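Long-range contact in DNA methyltransferase (Nicotiana tabacum, PDB 4ONQ), which probably methylates cytosine at C5 in DNA as a plant DRM-type de novo methyltransferase, seen here as its catalytic domain with sinefungin bound: residues G229-L234 with G306-I311. The protein carries 5 engineered substitutions. Sequence-based numbering, arbitrary orientation.
Sequences GGINVL and GFDLVI
With CG beside the backbone N in both Asp308 (chi1 -60°) and Asn232, each side chain reaches a backbone group of the facing segment where two parallel strands of the class I methyltransferase Rossmann-like sheet begin to pair. Asp308 OD1 accepts the N-H of Asn232 at 2.9 Å, on its anti side and 28° out of the carboxylate plane. Asn232 O in turn receives Asp308 N and, more weakly, Leu309 N. An alanine in place of Asp308 would probably leave Asn232 N without this acceptor and open a gap where the carboxylate, whose OD1 lies 3.5 Å from Ile231 CG1, had been. Asn232 ND2 donates to Gly306 O at 3.2 Å, above the carbonyl plane, and also to Phe304 O at the end of helix 294-304, tying the helix-to-strand turn to strand 231-236. Beyond this, regular parallel pairing takes over: Leu234 N bonds to Leu309 O at 2.8 Å and Ile311 N to Leu234 O at 2.9 Å. Val233 CG1 and Ile311 CG2 meet at 3.9 Å on one face of the sheet; the side chain of Ile311 lies about 7 Å from the bound sinefungin. On the other face, toward helix 337-352, Leu234 CB makes a CH-pi contact over the Phe307 ring, 3.9 Å from its centroid and 11° off its normal.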
# COMPACT_ATOMS: atom_id res chain seq x y z
N GLY A 229 -14.52 19.61 7.30
CA GLY A 229 -13.63 20.72 7.52
C GLY A 229 -12.26 20.44 6.97
O GLY A 229 -11.43 21.31 6.87
N GLY A 230 -12.02 19.19 6.65
CA GLY A 230 -10.70 18.77 6.28
C GLY A 230 -10.08 18.05 7.43
O GLY A 230 -10.49 18.14 8.55
N ILE A 231 -9.06 17.31 7.12
CA ILE A 231 -8.50 16.40 8.06
C ILE A 231 -7.04 16.74 8.34
O ILE A 231 -6.36 17.26 7.50
CB ILE A 231 -8.76 14.96 7.58
CG1 ILE A 231 -8.73 14.00 8.72
CG2 ILE A 231 -7.80 14.49 6.52
CD1 ILE A 231 -8.98 12.60 8.24
N ASN A 232 -6.62 16.51 9.57
CA ASN A 232 -5.25 16.70 9.98
C ASN A 232 -4.61 15.36 10.14
O ASN A 232 -5.12 14.54 10.83
CB ASN A 232 -5.22 17.42 11.31
CG ASN A 232 -5.28 18.91 11.18
OD1 ASN A 232 -5.21 19.45 10.12
ND2 ASN A 232 -5.38 19.58 12.29
N VAL A 233 -3.49 15.11 9.49
CA VAL A 233 -2.94 13.77 9.43
C VAL A 233 -1.51 13.72 9.93
O VAL A 233 -0.67 14.51 9.50
CB VAL A 233 -2.95 13.22 8.00
CG1 VAL A 233 -2.48 11.78 7.98
CG2 VAL A 233 -4.34 13.33 7.40
N LEU A 234 -1.23 12.80 10.84
CA LEU A 234 0.15 12.47 11.16
C LEU A 234 0.51 11.22 10.36
O LEU A 234 0.08 10.12 10.69
CB LEU A 234 0.33 12.22 12.66
CG LEU A 234 1.77 11.94 13.08
CD1 LEU A 234 2.68 13.03 12.54
CD2 LEU A 234 1.92 11.84 14.59
N GLY A 306 -5.65 19.32 16.84
CA GLY A 306 -5.28 17.93 17.06
C GLY A 306 -5.24 17.13 15.78
O GLY A 306 -5.76 17.55 14.75
N PHE A 307 -4.60 15.96 15.84
CA PHE A 307 -4.55 15.04 14.70
C PHE A 307 -5.79 14.16 14.63
O PHE A 307 -6.19 13.55 15.62
CB PHE A 307 -3.30 14.17 14.75
CG PHE A 307 -2.04 14.93 14.47
CD1 PHE A 307 -1.80 15.45 13.21
CD2 PHE A 307 -1.09 15.12 15.46
CE1 PHE A 307 -0.65 16.15 12.94
CE2 PHE A 307 0.07 15.81 15.20
CZ PHE A 307 0.30 16.33 13.94
N ASP A 308 -6.40 14.11 13.45
CA ASP A 308 -7.60 13.31 13.26
C ASP A 308 -7.21 11.87 12.97
O ASP A 308 -7.83 10.93 13.46
CB ASP A 308 -8.45 13.89 12.13
CG ASP A 308 -8.88 15.32 12.40
OD1 ASP A 308 -8.75 16.17 11.50
OD2 ASP A 308 -9.37 15.59 13.52
N LEU A 309 -6.17 11.70 12.16
CA LEU A 309 -5.70 10.39 11.76
C LEU A 309 -4.18 10.30 11.87
O LEU A 309 -3.47 11.18 11.40
CB LEU A 309 -6.15 10.08 10.33
CG LEU A 309 -5.57 8.82 9.67
CD1 LEU A 309 -6.03 7.57 10.40
CD2 LEU A 309 -5.95 8.76 8.21
N VAL A 310 -3.68 9.25 12.50
CA VAL A 310 -2.27 8.92 12.40
C VAL A 310 -2.13 7.59 11.68
O VAL A 310 -2.79 6.61 12.03
CB VAL A 310 -1.52 8.96 13.76
CG1 VAL A 310 -2.49 8.85 14.91
CG2 VAL A 310 -0.44 7.89 13.82
N ILE A 311 -1.31 7.55 10.66
CA ILE A 311 -1.22 6.41 9.79
C ILE A 311 0.23 6.11 9.48
O ILE A 311 0.99 6.98 9.21
CB ILE A 311 -2.04 6.66 8.51
CG1 ILE A 311 -1.85 5.57 7.49
CG2 ILE A 311 -1.65 7.96 7.88
CD1 ILE A 311 -2.78 5.67 6.33